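Local coordinates for protein single-stranded DNA specific exonuclease RecJ (Thermus thermophilus, PDB 2ZXR) that degrades single-stranded DNA exonucleolytically in the 5' to 3' direction, using divalent metal ions such as magnesium or manganese, and shows no detectable activity on single-stranded RNA, at residues E315-K320 / G345-R350; I332-P337 / V359-Q364. All blocks are in the same frame, centred on the assembly; numbering follows the deposited sequence.

How the contacts relate
Both contacts belong to one layered alpha/beta unit, their centres about 10 Å apart. Along the chain their segments alternate: helix 293-321 supplies 315-320, strand 332-335 the first half of contact 2, helix 341-355 supplies 345-350, and strand 359-363 closes the beta-alpha-beta unit. Both segments of contact 2, and 345-350 of contact 1, lie in the DHHA1 domain. Contact 2 pairs the two parallel strands at one end of a mixed sheet. Ala348 touches Val359 and Leu361; Met317 packs on Asp336, and Lys320 makes a long, weak ion pair with it. Contact 1 thus lays helix 293-321 beside the crossover helix, on the sheet face bearing Leu334 and Leu361, away from the metal site.

Contact 1: residues E315-K320 / G345-R350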
loop_
_atom_site.group_PDB
_atom_site.type_symbol
_atom_site.label_atom_id
_atom_site.label_comp_id
_atom_site.label_asym_id
_atom_site.label_seq_id
_atom_site.Cartn_x
_atom_site.Cartn_y
_atom_site.Cartn_z
ATOM N N GLU A 315 9.239 -2.188 -22.779
ATOM C CA GLU A 315 10.294 -1.206 -22.716
ATOM C C GLU A 315 10.384 -0.435 -24.047
ATOM O O GLU A 315 10.525 0.776 -24.031
ATOM C CB GLU A 315 11.628 -1.863 -22.364
ATOM C CG GLU A 315 12.536 -0.903 -21.611
ATOM C CD GLU A 315 11.971 -0.505 -20.222
ATOM O OE1 GLU A 315 12.297 0.606 -19.763
ATOM O OE2 GLU A 315 11.221 -1.291 -19.585
ATOM N N ALA A 316 10.280 -1.111 -25.188
ATOM C CA ALA A 316 10.313 -0.392 -26.457
ATOM C C ALA A 316 9.091 0.546 -26.599
ATOM O O ALA A 316 9.221 1.656 -27.101
ATOM C CB ALA A 316 10.368 -1.372 -27.655
ATOM N N MET A 317 7.911 0.125 -26.143
ATOM C CA MET A 317 6.752 1.000 -26.264
ATOM C C MET A 317 6.878 2.242 -25.387
ATOM O O MET A 317 6.623 3.371 -25.835
ATOM C CB MET A 317 5.458 0.267 -25.904
ATOM C CG MET A 317 4.226 1.123 -26.124
ATOM S SD MET A 317 2.699 0.262 -25.742
ATOM C CE MET A 317 2.579 -0.819 -27.189
ATOM N N LEU A 318 7.259 2.026 -24.132
ATOM C CA LEU A 318 7.432 3.118 -23.183
ATOM C C LEU A 318 8.544 4.056 -23.696
ATOM O O LEU A 318 8.413 5.274 -23.646
ATOM C CB LEU A 318 7.779 2.545 -21.809
ATOM C CG LEU A 318 7.872 3.388 -20.534
ATOM C CD1 LEU A 318 9.261 3.958 -20.456
ATOM C CD2 LEU A 318 6.819 4.494 -20.492
ATOM N N ARG A 319 9.627 3.492 -24.220
ATOM C CA ARG A 319 10.700 4.328 -24.727
ATOM C C ARG A 319 10.156 5.243 -25.828
ATOM O O ARG A 319 10.469 6.429 -25.866
ATOM C CB ARG A 319 11.839 3.471 -25.263
ATOM C CG ARG A 319 13.011 4.295 -25.735
ATOM C CD ARG A 319 14.196 3.439 -26.185
ATOM N NE ARG A 319 15.304 4.292 -26.625
ATOM C CZ ARG A 319 16.170 4.906 -25.819
ATOM N NH1 ARG A 319 16.092 4.774 -24.498
ATOM N NH2 ARG A 319 17.119 5.662 -26.347
ATOM N N LYS A 320 9.326 4.703 -26.714
ATOM C CA LYS A 320 8.745 5.519 -27.783
ATOM C C LYS A 320 7.654 6.486 -27.327
ATOM O O LYS A 320 7.534 7.600 -27.844
ATOM C CB LYS A 320 8.121 4.645 -28.857
ATOM C CG LYS A 320 7.362 5.470 -29.898
ATOM C CD LYS A 320 6.545 4.589 -30.806
ATOM C CE LYS A 320 7.400 3.522 -31.451
ATOM N NZ LYS A 320 6.537 2.587 -32.236
ATOM N N GLY A 345 -1.255 -1.877 -21.373
ATOM C CA GLY A 345 -1.804 -1.623 -20.051
ATOM C C GLY A 345 -0.718 -1.213 -19.061
ATOM O O GLY A 345 -0.862 -0.202 -18.349
ATOM N N ILE A 346 0.357 -1.997 -18.996
ATOM C CA ILE A 346 1.454 -1.663 -18.084
ATOM C C ILE A 346 2.196 -0.379 -18.529
ATOM O O ILE A 346 2.608 0.414 -17.696
ATOM C CB ILE A 346 2.469 -2.837 -17.931
ATOM C CG1 ILE A 346 1.805 -3.989 -17.142
ATOM C CG2 ILE A 346 3.741 -2.339 -17.155
ATOM C CD1 ILE A 346 2.662 -5.233 -17.003
ATOM N N VAL A 347 2.361 -0.174 -19.834
ATOM C CA VAL A 347 3.020 1.039 -20.316
ATOM C C VAL A 347 2.182 2.253 -19.883
ATOM O O VAL A 347 2.716 3.272 -19.483
ATOM C CB VAL A 347 3.168 1.017 -21.853
ATOM C CG1 VAL A 347 3.740 2.340 -22.346
ATOM C CG2 VAL A 347 4.069 -0.122 -22.256
ATOM N N ALA A 348 0.861 2.132 -19.940
ATOM C CA ALA A 348 -0.005 3.232 -19.519
ATOM C C ALA A 348 0.175 3.521 -18.019
ATOM O O ALA A 348 0.258 4.681 -17.618
ATOM C CB ALA A 348 -1.461 2.895 -19.811
ATOM N N SER A 349 0.219 2.476 -17.183
ATOM C CA SER A 349 0.387 2.691 -15.743
ATOM C C SER A 349 1.749 3.325 -15.480
ATOM O O SER A 349 1.893 4.223 -14.640
ATOM C CB SER A 349 0.291 1.368 -14.975
ATOM O OG SER A 349 -1.029 0.847 -15.029
ATOM N N ARG A 350 2.759 2.855 -16.201
ATOM C CA ARG A 350 4.078 3.425 -16.008
ATOM C C ARG A 350 4.097 4.899 -16.417
ATOM O O ARG A 350 4.768 5.710 -15.788
ATOM C CB ARG A 350 5.121 2.604 -16.765
ATOM C CG ARG A 350 5.362 1.235 -16.108
ATOM C CD ARG A 350 6.444 0.452 -16.833
ATOM N NE ARG A 350 7.765 1.032 -16.624
ATOM C CZ ARG A 350 8.883 0.571 -17.175
ATOM N NH1 ARG A 350 8.844 -0.485 -17.986
ATOM N NH2 ARG A 350 10.046 1.148 -16.891
#
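Val347 points its two methyls between Met317 and Leu318, and this three-residue cluster is the apolar centre of a helix pair that shows how a small hydrophobic patch can be combined with a charged border. The segments of helices 293-321 and 341-355 run at 43° to each other, with axes 9.5 Å apart. CG1 of Val347, anti to its backbone N (chi1 175°), leans on the backbone of the facing helix, 3.9 Å from Leu318 CA, and also meets Leu318 CB. The other methyl, CG2, turns to Met317 and lies 3.8 Å from SD. In Met317, chi1 and chi2 are both extended and put CG and SD within reach of the valine, whose side chain the methionine crosses at a slant. Beside this patch Arg350 crosses Glu315 at about a right angle. Its NH1 gives a nearly straight hydrogen bond to Glu315 OE2 (3.0 Å, 167°), part of a salt bridge; the oxygen lies at the guanidinium edge, while the donor meets it on the syn side but tilted out of the carboxylate plane. Leu318 CG sits over one guanidinium face, 4.5 Å from CZ. NH1 has its stronger partner in Glu314 OE2, also a salt bridge. With two carboxylates around one guanidinium, the arginine probably remains charged, and the ion pairs border a buried valine-methionine contact.

Contact 2: residues I332-P337 / V359-Q364; sequences IVLLDP and VFLVAQ
Val333 and Phe360 pair across two parallel strands, the first and last of a beta-alpha-beta crossover, and their ladder illustrates how regular pairing gives way at a strand end. In the tight part, four backbone bonds stitch 332-336 to 360-362, from Phe360 N to Ile332 O (2.8 Å) through to Asp336 N to Val362 O (2.9 Å). Five CA-H...O contacts accompany them, the last from Ala363 CA to Asp336 O. On one face Val333 CG1 rests 4.0 Å from Phe360 CB, and helix 407-419 packs on Val333; farther along, Leu335 CD1 presses on Val362 CG1 at 3.7 Å. Phe360 CG is anti to its carbonyl carbon, beside the backbone N (chi1 -59°), and the ring turns its edge to Ile332 O, the acceptor of that N. On the other face Leu361 CD1 reaches Leu334 CB (4.1 Å). Asp336, still buried, has OD1 in a long, weak ion pair with Lys320. The order fades at Pro337 and Gln364, which keep one weak bond, Gln364 N to Pro337 O (3.1 Å, 130°). The inward-facing backbone N-H and C=O groups of the ladder are paired within a buried apolar setting, and cohesion lessens toward exposed Pro337 and Gln364.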
loop_
_atom_site.group_PDB
_atom_site.type_symbol
_atom_site.label_atom_id
_atom_site.label_comp_id
_atom_site.label_asym_id
_atom_site.label_seq_id
_atom_site.Cartn_x
_atom_site.Cartn_y
_atom_site.Cartn_z
ATOM N N ILE A 332 -3.057 12.429 -21.007
ATOM C CA ILE A 332 -2.075 12.001 -21.979
ATOM C C ILE A 332 -2.798 10.993 -22.886
ATOM O O ILE A 332 -3.354 9.989 -22.419
ATOM C CB ILE A 332 -0.862 11.409 -21.260
ATOM C CG1 ILE A 332 -0.241 12.511 -20.400
ATOM C CG2 ILE A 332 0.169 10.904 -22.249
ATOM C CD1 ILE A 332 0.988 12.077 -19.638
ATOM N N VAL A 333 -2.823 11.296 -24.184
ATOM C CA VAL A 333 -3.530 10.460 -25.138
ATOM C C VAL A 333 -2.600 10.187 -26.289
ATOM O O VAL A 333 -2.258 11.076 -27.059
ATOM C CB VAL A 333 -4.837 11.174 -25.618
ATOM C CG1 VAL A 333 -5.740 10.201 -26.388
ATOM C CG2 VAL A 333 -5.579 11.731 -24.418
ATOM N N LEU A 334 -2.180 8.939 -26.404
ATOM C CA LEU A 334 -1.235 8.585 -27.442
ATOM C C LEU A 334 -1.701 7.423 -28.287
ATOM O O LEU A 334 -2.441 6.549 -27.834
ATOM C CB LEU A 334 0.118 8.281 -26.796
ATOM C CG LEU A 334 0.526 9.385 -25.808
ATOM C CD1 LEU A 334 1.697 8.916 -24.925
ATOM C CD2 LEU A 334 0.905 10.642 -26.592
ATOM N N LEU A 335 -1.239 7.442 -29.528
ATOM C CA LEU A 335 -1.566 6.451 -30.525
ATOM C C LEU A 335 -0.282 5.781 -30.959
ATOM O O LEU A 335 0.699 6.458 -31.241
ATOM C CB LEU A 335 -2.200 7.139 -31.747
ATOM C CG LEU A 335 -2.440 6.282 -32.992
ATOM C CD1 LEU A 335 -3.523 5.221 -32.692
ATOM C CD2 LEU A 335 -2.897 7.177 -34.170
ATOM N N ASP A 336 -0.290 4.456 -31.011
ATOM C CA ASP A 336 0.866 3.701 -31.461
ATOM C C ASP A 336 0.277 2.593 -32.326
ATOM O O ASP A 336 0.047 1.466 -31.867
ATOM C CB ASP A 336 1.650 3.143 -30.271
ATOM C CG ASP A 336 2.881 2.382 -30.699
ATOM O OD1 ASP A 336 3.248 2.469 -31.890
ATOM O OD2 ASP A 336 3.479 1.694 -29.853
ATOM N N PRO A 337 0.019 2.918 -33.606
ATOM C CA PRO A 337 -0.561 2.045 -34.625
ATOM C C PRO A 337 -0.218 0.569 -34.555
ATOM O O PRO A 337 -1.110 -0.269 -34.579
ATOM C CB PRO A 337 -0.090 2.679 -35.929
ATOM C CG PRO A 337 -0.050 4.141 -35.581
ATOM C CD PRO A 337 0.657 4.084 -34.249
ATOM N N VAL A 359 -4.046 8.331 -18.399
ATOM C CA VAL A 359 -3.387 7.972 -19.645
ATOM C C VAL A 359 -4.297 7.086 -20.465
ATOM O O VAL A 359 -4.931 6.155 -19.948
ATOM C CB VAL A 359 -2.017 7.272 -19.394
ATOM C CG1 VAL A 359 -1.374 6.814 -20.721
ATOM C CG2 VAL A 359 -1.075 8.249 -18.700
ATOM N N PHE A 360 -4.387 7.433 -21.747
ATOM C CA PHE A 360 -5.190 6.739 -22.737
ATOM C C PHE A 360 -4.227 6.363 -23.865
ATOM O O PHE A 360 -3.565 7.232 -24.435
ATOM C CB PHE A 360 -6.265 7.666 -23.331
ATOM C CG PHE A 360 -7.213 8.242 -22.322
ATOM C CD1 PHE A 360 -6.773 9.178 -21.381
ATOM C CD2 PHE A 360 -8.531 7.826 -22.290
ATOM C CE1 PHE A 360 -7.647 9.690 -20.412
ATOM C CE2 PHE A 360 -9.405 8.321 -21.334
ATOM C CZ PHE A 360 -8.962 9.255 -20.390
ATOM N N LEU A 361 -4.167 5.081 -24.195
ATOM C CA LEU A 361 -3.304 4.583 -25.260
ATOM C C LEU A 361 -4.155 3.777 -26.222
ATOM O O LEU A 361 -5.075 3.036 -25.801
ATOM C CB LEU A 361 -2.225 3.655 -24.681
ATOM C CG LEU A 361 -0.848 4.211 -24.304
ATOM C CD1 LEU A 361 -0.934 5.649 -23.833
ATOM C CD2 LEU A 361 -0.205 3.273 -23.275
ATOM N N VAL A 362 -3.850 3.916 -27.507
ATOM C CA VAL A 362 -4.563 3.202 -28.563
ATOM C C VAL A 362 -3.509 2.512 -29.396
ATOM O O VAL A 362 -2.496 3.119 -29.730
ATOM C CB VAL A 362 -5.324 4.171 -29.483
ATOM C CG1 VAL A 362 -5.971 3.394 -30.639
ATOM C CG2 VAL A 362 -6.374 4.922 -28.695
ATOM N N ALA A 363 -3.717 1.244 -29.711
ATOM C CA ALA A 363 -2.759 0.499 -30.541
ATOM C C ALA A 363 -3.562 -0.523 -31.280
ATOM O O ALA A 363 -4.322 -1.269 -30.666
ATOM C CB ALA A 363 -1.706 -0.198 -29.698
ATOM N N GLN A 364 -3.417 -0.546 -32.599
ATOM C CA GLN A 364 -4.152 -1.504 -33.413
ATOM C C GLN A 364 -5.666 -1.458 -33.131
ATOM O O GLN A 364 -6.348 -2.484 -33.117
ATOM C CB GLN A 364 -3.577 -2.921 -33.178
ATOM C CG GLN A 364 -2.102 -2.990 -33.612
ATOM C CD GLN A 364 -1.526 -4.395 -33.617
ATOM O OE1 GLN A 364 -0.960 -4.859 -32.619
ATOM N NE2 GLN A 364 -1.661 -5.077 -34.744
#